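Local coordinates for histidine acid phosphatase (Bifidobacterium longum subsp. infantis, PDB 6RXD), which removes phosphate groups by hydrolysis from inositol polyphosphates such as phytate and probably also from 2,3-bisphosphoglycerate, at residues 7-12 and 341-346; 57-62 and 296-301; 82-87 and 330-335; 242-247 and 303-308. All coordinates share one frame; numbering follows the deposited sequence. Where two conformers were deposited one is given.

Contact 1 (7-12 and 341-346); sequences GRYYSS and DARMFA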
loop_
_atom_site.group_PDB
_atom_site.type_symbol
_atom_site.label_atom_id
_atom_site.label_comp_id
_atom_site.label_asym_id
_atom_site.label_seq_id
_atom_site.Cartn_x
_atom_site.Cartn_y
_atom_site.Cartn_z
ATOM N N GLY A 7 12.665 -3.276 13.951
ATOM C CA GLY A 7 11.794 -3.716 12.873
ATOM C C GLY A 7 11.294 -5.130 13.092
ATOM O O GLY A 7 11.913 -5.836 13.886
ATOM N N ARG A 8 10.166 -5.487 12.445
ATOM C CA ARG A 8 9.662 -6.874 12.237
ATOM C C ARG A 8 8.155 -7.114 12.279
ATOM O O ARG A 8 7.452 -6.668 13.196
ATOM C CB ARG A 8 10.247 -7.874 13.201
ATOM C CG ARG A 8 11.192 -8.868 12.612
ATOM C CD ARG A 8 11.577 -9.782 13.739
ATOM N NE ARG A 8 11.194 -9.168 15.012
ATOM C CZ ARG A 8 12.020 -8.468 15.788
ATOM N NH1 ARG A 8 13.287 -8.301 15.430
ATOM N NH2 ARG A 8 11.578 -7.934 16.918
ATOM N N TYR A 9 7.694 -7.911 11.323
ATOM C CA TYR A 9 6.296 -8.289 11.204
ATOM C C TYR A 9 5.367 -7.097 11.240
ATOM O O TYR A 9 4.439 -7.029 12.035
ATOM C CB TYR A 9 5.929 -9.332 12.262
ATOM C CG TYR A 9 6.948 -10.442 12.306
ATOM C CD1 TYR A 9 7.138 -11.275 11.213
ATOM C CD2 TYR A 9 7.722 -10.650 13.437
ATOM C CE1 TYR A 9 8.089 -12.292 11.248
ATOM C CE2 TYR A 9 8.660 -11.667 13.484
ATOM C CZ TYR A 9 8.836 -12.483 12.387
ATOM O OH TYR A 9 9.774 -13.492 12.438
ATOM N N TYR A 10 5.632 -6.160 10.340
ATOM C CA TYR A 10 4.808 -4.975 10.195
ATOM C C TYR A 10 3.665 -5.160 9.209
ATOM O O TYR A 10 2.844 -4.258 9.054
ATOM C CB TYR A 10 5.667 -3.808 9.703
ATOM C CG TYR A 10 6.719 -3.298 10.660
ATOM C CD1 TYR A 10 7.964 -2.890 10.177
ATOM C CD2 TYR A 10 6.462 -3.159 12.018
ATOM C CE1 TYR A 10 8.938 -2.383 11.028
ATOM C CE2 TYR A 10 7.441 -2.656 12.886
ATOM C CZ TYR A 10 8.665 -2.266 12.375
ATOM O OH TYR A 10 9.635 -1.755 13.214
ATOM N N SER A 11 3.606 -6.310 8.527
ATOM C CA SER A 11 2.550 -6.549 7.545
ATOM C C SER A 11 2.560 -5.414 6.518
ATOM O O SER A 11 3.613 -4.871 6.218
ATOM C CB SER A 11 1.188 -6.694 8.248
ATOM O OG SER A 11 0.106 -6.885 7.330
ATOM N N SER A 12 1.408 -5.039 5.979
ATOM C CA SER A 12 1.386 -3.991 4.949
ATOM C C SER A 12 1.634 -2.571 5.501
ATOM O O SER A 12 1.524 -1.592 4.770
ATOM C CB SER A 12 0.081 -4.038 4.155
ATOM O OG SER A 12 -1.000 -3.706 4.998
ATOM N N ASP A 341 4.823 -13.564 18.392
ATOM C CA ASP A 341 3.425 -13.182 18.504
ATOM C C ASP A 341 3.091 -12.170 17.410
ATOM O O ASP A 341 2.043 -12.270 16.779
ATOM C CB ASP A 341 3.112 -12.601 19.889
ATOM C CG ASP A 341 3.259 -13.622 21.006
ATOM O OD1 ASP A 341 3.085 -14.834 20.759
ATOM O OD2 ASP A 341 3.526 -13.197 22.144
ATOM N N ALA A 342 3.978 -11.197 17.194
ATOM C CA ALA A 342 3.794 -10.235 16.099
ATOM C C ALA A 342 3.610 -10.953 14.765
ATOM O O ALA A 342 2.790 -10.544 13.937
ATOM C CB ALA A 342 4.976 -9.249 16.011
ATOM N N ARG A 343 4.371 -12.025 14.557
ATOM C CA ARG A 343 4.277 -12.795 13.324
ATOM C C ARG A 343 2.882 -13.416 13.179
ATOM O O ARG A 343 2.321 -13.448 12.091
ATOM C CB ARG A 343 5.372 -13.868 13.302
ATOM C CG ARG A 343 5.360 -14.798 12.102
ATOM C CD ARG A 343 6.415 -15.893 12.284
ATOM N NE ARG A 343 6.412 -16.841 11.177
ATOM C CZ ARG A 343 5.636 -17.918 11.129
ATOM N NH1 ARG A 343 5.691 -18.728 10.082
ATOM N NH2 ARG A 343 4.806 -18.181 12.131
ATOM N N MET A 344 2.322 -13.901 14.290
ATOM C CA MET A 344 0.960 -14.437 14.279
ATOM C C MET A 344 -0.057 -13.350 13.921
ATOM O O MET A 344 -0.986 -13.591 13.150
ATOM C CB MET A 344 0.583 -15.048 15.634
ATOM C CG MET A 344 1.376 -16.286 16.009
ATOM S SD MET A 344 1.172 -17.610 14.810
ATOM C CE MET A 344 -0.609 -17.808 14.825
ATOM N N PHE A 345 0.092 -12.165 14.511
ATOM C CA PHE A 345 -0.837 -11.065 14.244
ATOM C C PHE A 345 -0.705 -10.568 12.809
ATOM O O PHE A 345 -1.700 -10.224 12.165
ATOM C CB PHE A 345 -0.596 -9.915 15.228
ATOM C CG PHE A 345 -0.664 -10.337 16.672
ATOM C CD1 PHE A 345 -1.593 -11.277 17.084
ATOM C CD2 PHE A 345 0.231 -9.827 17.606
ATOM C CE1 PHE A 345 -1.655 -11.682 18.414
ATOM C CE2 PHE A 345 0.182 -10.238 18.939
ATOM C CZ PHE A 345 -0.769 -11.168 19.338
ATOM N N ALA A 346 0.530 -10.534 12.315
ATOM C CA ALA A 346 0.776 -10.192 10.919
ATOM C C ALA A 346 0.091 -11.174 9.984
ATOM O O ALA A 346 -0.437 -10.779 8.950
ATOM C CB ALA A 346 2.280 -10.150 10.626
#

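Contact 2 (57-62 and 296-301); sequences ALLMRM and KKIKSE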
loop_
_atom_site.group_PDB
_atom_site.type_symbol
_atom_site.label_atom_id
_atom_site.label_comp_id
_atom_site.label_asym_id
_atom_site.label_seq_id
_atom_site.Cartn_x
_atom_site.Cartn_y
_atom_site.Cartn_z
ATOM N N ALA A 57 -7.428 5.022 21.636
ATOM C CA ALA A 57 -8.499 5.368 22.564
ATOM C C ALA A 57 -8.878 4.165 23.421
ATOM O O ALA A 57 -8.925 4.247 24.654
ATOM C CB ALA A 57 -9.717 5.871 21.803
ATOM N N LEU A 58 -9.168 3.049 22.759
ATOM C CA LEU A 58 -9.680 1.881 23.466
ATOM C C LEU A 58 -8.663 1.332 24.454
ATOM O O LEU A 58 -9.025 0.909 25.562
ATOM C CB LEU A 58 -10.107 0.791 22.475
ATOM C CG LEU A 58 -11.414 1.055 21.723
ATOM C CD1 LEU A 58 -11.567 0.097 20.557
ATOM C CD2 LEU A 58 -12.583 0.919 22.679
ATOM N N LEU A 59 -7.388 1.325 24.064
ATOM C CA LEU A 59 -6.373 0.814 24.961
ATOM C C LEU A 59 -6.152 1.735 26.161
ATOM O O LEU A 59 -5.838 1.265 27.249
ATOM C CB LEU A 59 -5.071 0.513 24.218
ATOM C CG LEU A 59 -5.110 -0.742 23.333
ATOM C CD1 LEU A 59 -3.832 -0.819 22.539
ATOM C CD2 LEU A 59 -5.279 -2.016 24.176
ATOM N N MET A 60 -6.330 3.042 25.975
ATOM C CA MET A 60 -6.319 3.950 27.133
ATOM C C MET A 60 -7.522 3.743 28.052
ATOM O O MET A 60 -7.387 3.829 29.265
ATOM C CB MET A 60 -6.228 5.423 26.714
ATOM C CG MET A 60 -5.939 6.374 27.887
ATOM S SD MET A 60 -4.283 6.102 28.568
ATOM C CE MET A 60 -3.310 7.275 27.631
ATOM N N ARG A 61 -8.700 3.463 27.498
ATOM C CA ARG A 61 -9.842 3.152 28.360
ATOM C C ARG A 61 -9.556 1.883 29.168
ATOM O O ARG A 61 -9.877 1.805 30.357
ATOM C CB ARG A 61 -11.130 2.975 27.533
ATOM C CG ARG A 61 -11.483 4.170 26.636
ATOM C CD ARG A 61 -11.884 5.421 27.442
ATOM N NE ARG A 61 -10.724 6.209 27.880
ATOM C CZ ARG A 61 -10.039 7.038 27.094
ATOM N NH1 ARG A 61 -10.376 7.201 25.818
ATOM N NH2 ARG A 61 -9.002 7.712 27.584
ATOM N N MET A 62 -8.918 0.902 28.535
ATOM C CA MET A 62 -8.551 -0.334 29.223
ATOM C C MET A 62 -7.532 -0.031 30.321
ATOM O O MET A 62 -7.616 -0.567 31.440
ATOM C CB MET A 62 -7.978 -1.337 28.209
ATOM C CG MET A 62 -7.571 -2.679 28.792
ATOM S SD MET A 62 -7.017 -3.767 27.458
ATOM C CE MET A 62 -6.764 -5.287 28.367
ATOM N N LYS A 296 -16.998 1.019 18.411
ATOM C CA LYS A 296 -15.713 0.320 18.434
ATOM C C LYS A 296 -15.449 -0.161 19.867
ATOM O O LYS A 296 -15.716 0.568 20.836
ATOM C CB LYS A 296 -14.586 1.244 17.983
ATOM C CG LYS A 296 -14.670 1.712 16.522
ATOM C CD LYS A 296 -14.654 0.555 15.531
ATOM C CE LYS A 296 -14.792 1.072 14.088
ATOM N NZ LYS A 296 -14.867 -0.027 13.092
ATOM N N LYS A 297 -14.914 -1.374 20.007
ATOM C CA LYS A 297 -14.844 -2.002 21.324
ATOM C C LYS A 297 -13.719 -3.019 21.506
ATOM O O LYS A 297 -13.170 -3.547 20.534
ATOM C CB LYS A 297 -16.180 -2.680 21.638
ATOM C CG LYS A 297 -16.578 -3.774 20.657
ATOM C CD LYS A 297 -18.062 -4.094 20.858
ATOM C CE LYS A 297 -18.723 -4.636 19.609
ATOM N NZ LYS A 297 -20.202 -4.723 19.831
ATOM N N ILE A 298 -13.373 -3.262 22.770
ATOM C CA ILE A 298 -12.495 -4.360 23.157
ATOM C C ILE A 298 -13.334 -5.285 24.043
ATOM O O ILE A 298 -13.821 -4.862 25.100
ATOM C CB ILE A 298 -11.252 -3.860 23.948
ATOM C CG1 ILE A 298 -10.254 -3.158 23.018
ATOM C CG2 ILE A 298 -10.559 -5.011 24.673
ATOM C CD1 ILE A 298 -9.067 -2.480 23.772
ATOM N N LYS A 299 -13.535 -6.533 23.623
ATOM C CA LYS A 299 -14.317 -7.448 24.454
ATOM C C LYS A 299 -13.616 -8.774 24.697
ATOM O O LYS A 299 -14.172 -9.680 25.312
ATOM C CB LYS A 299 -15.726 -7.672 23.888
ATOM C CG LYS A 299 -15.781 -8.514 22.633
ATOM C CD LYS A 299 -15.905 -7.637 21.404
ATOM C CE LYS A 299 -15.926 -8.462 20.126
ATOM N NZ LYS A 299 -17.275 -8.499 19.500
ATOM N N SER A 300 -12.373 -8.873 24.253
ATOM C CA SER A 300 -11.618 -10.091 24.452
ATOM C C SER A 300 -10.147 -9.782 24.420
ATOM O O SER A 300 -9.748 -8.701 23.974
ATOM C CB SER A 300 -11.889 -11.069 23.318
ATOM O OG SER A 300 -11.424 -10.517 22.103
ATOM N N GLU A 301 -9.334 -10.753 24.838
ATOM C CA GLU A 301 -7.884 -10.613 24.698
ATOM C C GLU A 301 -7.455 -10.436 23.246
ATOM O O GLU A 301 -6.561 -9.645 22.962
ATOM C CB GLU A 301 -7.132 -11.807 25.298
ATOM C CG GLU A 301 -7.194 -11.887 26.814
ATOM C CD GLU A 301 -6.550 -13.152 27.341
ATOM O OE1 GLU A 301 -6.536 -14.166 26.612
ATOM O OE2 GLU A 301 -6.045 -13.143 28.480
#

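Contact 3 (82-87 and 330-335); sequences VKNLSG and FDQYFQ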
loop_
_atom_site.group_PDB
_atom_site.type_symbol
_atom_site.label_atom_id
_atom_site.label_comp_id
_atom_site.label_asym_id
_atom_site.label_seq_id
_atom_site.Cartn_x
_atom_site.Cartn_y
_atom_site.Cartn_z
ATOM N N VAL A 82 0.845 3.683 29.770
ATOM C CA VAL A 82 0.110 4.937 29.621
ATOM C C VAL A 82 0.947 5.978 28.861
ATOM O O VAL A 82 0.427 6.751 28.058
ATOM C CB VAL A 82 -0.349 5.482 31.000
ATOM C CG1 VAL A 82 -1.052 6.829 30.851
ATOM C CG2 VAL A 82 -1.268 4.477 31.690
ATOM N N LYS A 83 2.259 5.988 29.102
ATOM C CA LYS A 83 3.146 6.918 28.382
ATOM C C LYS A 83 3.165 6.621 26.881
ATOM O O LYS A 83 3.155 7.535 26.048
ATOM C CB LYS A 83 4.578 6.844 28.925
ATOM C CG LYS A 83 5.555 7.776 28.203
ATOM C CD LYS A 83 6.991 7.649 28.737
ATOM C CE LYS A 83 7.937 8.546 27.935
ATOM N NZ LYS A 83 9.354 8.409 28.366
ATOM N N ASN A 84 3.206 5.338 26.535
ATOM C CA ASN A 84 3.240 4.946 25.124
ATOM C C ASN A 84 1.957 5.375 24.425
ATOM O O ASN A 84 1.985 5.953 23.329
ATOM C CB ASN A 84 3.441 3.428 24.981
ATOM C CG ASN A 84 4.870 3.008 25.250
ATOM O OD1 ASN A 84 5.799 3.755 24.963
ATOM N ND2 ASN A 84 5.052 1.821 25.822
ATOM N N LEU A 85 0.831 5.114 25.079
ATOM C CA LEU A 85 -0.470 5.469 24.501
ATOM C C LEU A 85 -0.619 6.977 24.366
ATOM O O LEU A 85 -0.994 7.468 23.307
ATOM C CB LEU A 85 -1.622 4.901 25.333
ATOM C CG LEU A 85 -1.752 3.381 25.430
ATOM C CD1 LEU A 85 -2.845 3.020 26.423
ATOM C CD2 LEU A 85 -2.079 2.808 24.083
ATOM N N SER A 86 -0.307 7.727 25.428
ATOM C CA SER A 86 -0.390 9.189 25.392
ATOM C C SER A 86 0.489 9.765 24.294
ATOM O O SER A 86 0.118 10.716 23.609
ATOM C CB SER A 86 0.028 9.783 26.739
ATOM O OG SER A 86 -0.898 9.434 27.742
ATOM N N GLY A 87 1.673 9.173 24.133
ATOM C CA GLY A 87 2.622 9.627 23.132
ATOM C C GLY A 87 2.137 9.455 21.701
ATOM O O GLY A 87 2.249 10.380 20.899
ATOM N N PHE A 330 6.428 1.082 21.438
ATOM C CA PHE A 330 5.614 -0.130 21.374
ATOM C C PHE A 330 6.429 -1.353 20.981
ATOM O O PHE A 330 6.034 -2.494 21.274
ATOM C CB PHE A 330 4.427 0.068 20.432
ATOM C CG PHE A 330 3.388 1.013 20.967
ATOM C CD1 PHE A 330 2.479 0.588 21.926
ATOM C CD2 PHE A 330 3.321 2.328 20.525
ATOM C CE1 PHE A 330 1.521 1.451 22.442
ATOM C CE2 PHE A 330 2.358 3.199 21.035
ATOM C CZ PHE A 330 1.465 2.764 21.998
ATOM N N ASP A 331 7.579 -1.129 20.346
ATOM C CA ASP A 331 8.426 -2.253 19.974
ATOM C C ASP A 331 8.907 -3.054 21.183
ATOM O O ASP A 331 9.221 -4.234 21.049
ATOM C CB ASP A 331 9.599 -1.813 19.087
ATOM C CG ASP A 331 10.440 -0.737 19.717
ATOM O OD1 ASP A 331 9.888 0.082 20.483
ATOM O OD2 ASP A 331 11.657 -0.704 19.434
ATOM N N GLN A 332 8.924 -2.434 22.366
ATOM C CA GLN A 332 9.367 -3.137 23.564
ATOM C C GLN A 332 8.465 -4.307 23.945
ATOM O O GLN A 332 8.889 -5.187 24.697
ATOM C CB GLN A 332 9.427 -2.194 24.755
ATOM C CG GLN A 332 8.051 -1.902 25.308
ATOM C CD GLN A 332 8.091 -0.930 26.443
ATOM O OE1 GLN A 332 8.289 -1.320 27.593
ATOM N NE2 GLN A 332 7.906 0.350 26.135
ATOM N N TYR A 333 7.233 -4.324 23.434
ATOM C CA TYR A 333 6.303 -5.406 23.747
ATOM C C TYR A 333 6.410 -6.540 22.747
ATOM O O TYR A 333 5.722 -7.554 22.878
ATOM C CB TYR A 333 4.850 -4.905 23.753
ATOM C CG TYR A 333 4.605 -3.749 24.699
ATOM C CD1 TYR A 333 4.833 -3.884 26.066
ATOM C CD2 TYR A 333 4.116 -2.535 24.228
ATOM C CE1 TYR A 333 4.607 -2.829 26.936
ATOM C CE2 TYR A 333 3.875 -1.474 25.093
ATOM C CZ TYR A 333 4.132 -1.629 26.439
ATOM O OH TYR A 333 3.904 -0.584 27.315
ATOM N N PHE A 334 7.277 -6.375 21.752
ATOM C CA PHE A 334 7.373 -7.372 20.684
ATOM C C PHE A 334 8.803 -7.872 20.474
ATOM O O PHE A 334 9.225 -8.112 19.342
ATOM C CB PHE A 334 6.800 -6.799 19.387
ATOM C CG PHE A 334 5.313 -6.548 19.448
ATOM C CD1 PHE A 334 4.418 -7.552 19.112
ATOM C CD2 PHE A 334 4.810 -5.317 19.866
ATOM C CE1 PHE A 334 3.044 -7.333 19.162
ATOM C CE2 PHE A 334 3.431 -5.093 19.936
ATOM C CZ PHE A 334 2.553 -6.107 19.575
ATOM N N GLN A 335 9.522 -8.041 21.579
ATOM C CA GLN A 335 10.929 -8.457 21.570
ATOM C C GLN A 335 11.053 -9.938 21.910
ATOM O O GLN A 335 10.195 -10.493 22.592
ATOM C CB GLN A 335 11.725 -7.646 22.590
ATOM C CG GLN A 335 11.756 -6.148 22.319
ATOM C CD GLN A 335 12.445 -5.816 21.017
ATOM O OE1 GLN A 335 13.629 -6.109 20.837
ATOM N NE2 GLN A 335 11.708 -5.212 20.091
#

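Contact 4 (242-247 and 303-308); sequences HDLLSQ and DAAMDL. With ZN (zinc ion), chain C.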
loop_
_atom_site.group_PDB
_atom_site.type_symbol
_atom_site.label_atom_id
_atom_site.label_comp_id
_atom_site.label_asym_id
_atom_site.label_seq_id
_atom_site.Cartn_x
_atom_site.Cartn_y
_atom_site.Cartn_z
ATOM N N HIS A 242 -3.040 -13.714 24.473
ATOM C CA HIS A 242 -2.855 -13.783 25.904
ATOM C C HIS A 242 -1.394 -13.543 26.275
ATOM O O HIS A 242 -1.093 -12.804 27.216
ATOM C CB HIS A 242 -3.300 -15.131 26.441
ATOM C CG HIS A 242 -3.086 -15.255 27.908
ATOM N ND1 HIS A 242 -3.935 -14.670 28.824
ATOM C CD2 HIS A 242 -2.092 -15.824 28.627
ATOM C CE1 HIS A 242 -3.494 -14.904 30.043
ATOM N NE2 HIS A 242 -2.376 -15.600 29.948
ATOM N N ASP A 243 -0.490 -14.180 25.537
ATOM C CA ASP A 243 0.948 -14.049 25.760
ATOM C C ASP A 243 1.372 -12.579 25.744
ATOM O O ASP A 243 2.067 -12.087 26.648
ATOM C CB ASP A 243 1.686 -14.826 24.669
ATOM C CG ASP A 243 3.143 -15.068 24.998
ATOM O OD1 ASP A 243 3.424 -15.902 25.880
ATOM O OD2 ASP A 243 4.007 -14.444 24.351
ATOM N N LEU A 244 0.945 -11.882 24.702
ATOM C CA LEU A 244 1.319 -10.493 24.516
ATOM C C LEU A 244 0.854 -9.648 25.685
ATOM O O LEU A 244 1.618 -8.869 26.252
ATOM C CB LEU A 244 0.690 -9.958 23.234
ATOM C CG LEU A 244 1.096 -8.535 22.892
ATOM C CD1 LEU A 244 2.555 -8.530 22.416
ATOM C CD2 LEU A 244 0.162 -7.936 21.851
ATOM N N LEU A 245 -0.411 -9.805 26.048
ATOM C CA LEU A 245 -1.009 -8.944 27.064
ATOM C C LEU A 245 -0.486 -9.244 28.459
ATOM O O LEU A 245 -0.518 -8.378 29.332
ATOM C CB LEU A 245 -2.538 -9.061 27.049
ATOM C CG LEU A 245 -3.216 -8.596 25.759
ATOM C CD1 LEU A 245 -4.688 -8.976 25.778
ATOM C CD2 LEU A 245 -3.071 -7.094 25.580
ATOM N N SER A 246 0.014 -10.456 28.678
ATOM C CA SER A 246 0.460 -10.839 30.019
ATOM C C SER A 246 1.757 -10.141 30.432
ATOM O O SER A 246 2.141 -10.199 31.592
ATOM C CB SER A 246 0.600 -12.358 30.151
ATOM O OG SER A 246 1.640 -12.836 29.326
ATOM N N GLN A 247 2.413 -9.469 29.481
ATOM C CA GLN A 247 3.585 -8.641 29.773
ATOM C C GLN A 247 3.183 -7.408 30.544
ATOM O O GLN A 247 4.008 -6.775 31.205
ATOM C CB GLN A 247 4.199 -8.113 28.479
ATOM C CG GLN A 247 4.743 -9.136 27.547
ATOM C CD GLN A 247 5.334 -8.481 26.325
ATOM O OE1 GLN A 247 6.519 -8.142 26.302
ATOM N NE2 GLN A 247 4.507 -8.270 25.312
ATOM N N ASP A 303 -9.065 -8.892 20.885
ATOM C CA ASP A 303 -9.283 -7.493 20.532
ATOM C C ASP A 303 -8.197 -6.582 21.071
ATOM O O ASP A 303 -7.697 -5.714 20.347
ATOM C CB ASP A 303 -10.619 -6.997 21.095
ATOM C CG ASP A 303 -11.813 -7.602 20.401
ATOM O OD1 ASP A 303 -11.668 -8.198 19.309
ATOM O OD2 ASP A 303 -12.915 -7.451 20.961
ATOM N N ALA A 304 -7.860 -6.740 22.347
ATOM C CA ALA A 304 -6.855 -5.871 22.957
ATOM C C ALA A 304 -5.479 -6.080 22.337
ATOM O O ALA A 304 -4.771 -5.109 22.049
ATOM C CB ALA A 304 -6.802 -6.070 24.474
ATOM N N ALA A 305 -5.104 -7.339 22.108
ATOM C CA ALA A 305 -3.789 -7.638 21.547
ATOM C C ALA A 305 -3.677 -7.142 20.107
ATOM O O ALA A 305 -2.642 -6.595 19.709
ATOM C CB ALA A 305 -3.483 -9.145 21.630
ATOM N N MET A 306 -4.730 -7.343 19.314
ATOM C CA MET A 306 -4.693 -6.870 17.938
ATOM C C MET A 306 -4.678 -5.349 17.894
ATOM O O MET A 306 -4.053 -4.769 17.011
ATOM C CB MET A 306 -5.862 -7.439 17.114
ATOM C CG MET A 306 -5.739 -8.937 16.790
ATOM S SD MET A 306 -4.277 -9.387 15.810
ATOM C CE MET A 306 -4.380 -8.158 14.514
ATOM N N ASP A 307 -5.341 -4.694 18.842
ATOM C CA ASP A 307 -5.250 -3.236 18.922
ATOM C C ASP A 307 -3.826 -2.795 19.259
ATOM O O ASP A 307 -3.317 -1.834 18.667
ATOM C CB ASP A 307 -6.248 -2.663 19.935
ATOM C CG ASP A 307 -7.680 -2.797 19.473
ATOM O OD1 ASP A 307 -7.893 -3.284 18.348
ATOM O OD2 ASP A 307 -8.591 -2.413 20.235
ATOM N N LEU A 308 -3.181 -3.512 20.175
ATOM C CA LEU A 308 -1.806 -3.194 20.562
ATOM C C LEU A 308 -0.864 -3.439 19.383
ATOM O O LEU A 308 0.045 -2.642 19.127
ATOM C CB LEU A 308 -1.364 -4.021 21.786
ATOM C CG LEU A 308 0.006 -3.672 22.386
ATOM C CD1 LEU A 308 0.026 -2.194 22.740
ATOM C CD2 LEU A 308 0.251 -4.515 23.628
HETATM ZN ZN ZN C . -0.716 -16.116 31.265
#

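Contact 1 (7-12 and 341-346)
Y9 and S11 bring an irregular N-terminal strip of chain against one side of a helix, at R343 and A346 respectively. The CA atoms of Y9 and R343 are 5.4 Å apart and those of S11 and A346 5.3 Å, so residues 9-11 run close to the helix over about one turn. Y9 and S11 both have positive phi, and the backbone turns between them while both side chains are directed at 341-346 and Y10 points away. CB of Y9 rests between two methyl groups one helical turn apart, 3.9 Å from CB of A342 and 4.1 Å from CB of A346. The CG of Y9 is anti to its carbonyl carbon (chi1 -48°), and from there the ring lies flat over the start of the R343 side chain. CB of R343 is 3.6 Å from the ring centroid and only 6° off the ring normal, which makes this a CH-pi contact over the face. On the opposite face CG of R8, offset toward the rim, completes a sandwich of aliphatic groups. R343 was modelled in two conformers, so the course of its outer chain is less certain. Further along, CB of S11 meets CB of A346 at 4.3 Å, while the S11 hydroxyl turns to D350 on the same helix. The carbonyls of R8 and Y9 are hydrogen-bonded to the hydroxyls of Y312 and Y309 on helix 301-317. The arrangement is an N-terminal arm laid over helices 301-317 and 339-357, which belong to the mainly helical domain that accompanies the alpha/beta core in branch 2 histidine phosphatases.

Contact 2 (57-62 and 296-301)
I298 presses its terminal methyl into helix 55-69, where three side chains meet it. CD1 of I298 is 3.7 Å from CB of L58 and 3.8 Å from CD2 of L59, with SD of M62 a looser neighbour at 4.4 Å. CG1 of I298 is anti to the carbonyl carbon (chi1 -73°) and CD1 continues the chain outward; the L59 side chain crosses it at about a right angle. The two methyls of L58 lie side by side against one side of the strand backbone: CD1 is 3.7 Å from N of K297 and CD2 3.7 Å from O of K296. An alanine in place of L58 would keep the CB contact with I298 but would probably open a gap beside the K296-K297 peptide. One shell out, backbone bonds from K296 to N266 and from I298 to W264 hold the strand in a two-stranded antiparallel sheet. OG of S300 bonds N of D303, capping helix 301-317. L59 also packs on L85, and M62 on A304, which I298 touches too. Aliphatic groups and a more distant thioether meet each other and the K296-K297 peptide without directed polar bonds; cohesion rests on shape and dispersion.

Contact 3 (82-87 and 330-335)
N84 meets the short 3-10 segment through both its CB and its amide, with its CA 6.7 Å from that of F330. CB makes a CH-pi contact over one face of the F330 ring, offset toward the rim, 3.6 Å from CZ. Its CG is anti to the carbonyl carbon (chi1 -76°), which carries the amide toward Y333, where ND2 meets the hydroxyl tip to tip. This hydrogen bond, 3.1 Å from ND2 of N84 to OH of Y333, is bent at the hydrogen (135°); the oxygen lies in the amide plane, which stands 88° from the tyrosine ring. The other end of the amide is held, since OD1 accepts from N of A329. An alanine at N84 would probably leave the Y333 hydroxyl without this donor and A329 N without its acceptor, although CB would still sit over F330. The partner segment belongs to the connection between helices 301-317 and 339-357, and its tight turn is marked by the i to i+3 bond from N of Y333 to O of F330 (3.1 Å). The N84 carbonyl oxygen is 3.5 Å from CZ of F330. Next, L85 brings CD2 to 4.1 Å from CZ of F330, crossing that side chain at about a right angle. L85 also packs on L59 and M60 of helix 55-69, and F330 continues onto L308 and L311 of helix 301-317.

Contact 4 (242-247 and 303-308)
Helix 235-245 packs through L244 and L245 against the first turns of helix 301-317, facing A304, A305 and L308. The small alanines allow a close approach, the CA atoms of L245 and A305 being 6.3 Å apart. L245 sets its branch over the adjacent alanines: CD1 is 3.8 Å from CB of A304, and CG is 4.2 Å from CB of A305. The L244 CG is anti to its backbone N (chi1 -176°), and from there CD2 reaches CB of A305 at 3.8 Å and CD2 of L308 at 3.9 Å. F345 of helix 339-357 closes over L244 and A305. Just beyond, NE2 of Q247 donates in plane to a lone pair of the L244 carbonyl oxygen, 3.1 Å away, and also reaches the carbonyl of Y333. On the side away from 303-308, NE2 of H242 binds the zinc ion at 2.2 Å, and E251 supplies a second ligand. ND1 of H242 is hydrogen-bonded to OE2 of E301, second-shell to this zinc though a zinc ligand in another structure of the protein; the bond probably helps fix the ring's rotation. A histidine held between metal and carboxylate is a common arrangement in protein zinc sites.

From the N terminus, 7-12 spans the longest loop: contact 1 closes only at 341-346, and the other three contacts all fall within that span. Helix 55-69 opens contact 2, and helix 75-95 opens contact 3 before contact 2 has closed at 296-301, so the two cross. Contact 4 begins at 242-247, also crosses contact 2, and closes at 303-308, wholly within the loop of contact 3, which ends at 330-335. Helix 301-317 runs through the middle: it pairs in contact 4, follows the strand of contact 2, and touches residues of contacts 1 and 3. Together they tie the N-terminal arm, helices 55-69 and 75-95, and the later helices into one helical region.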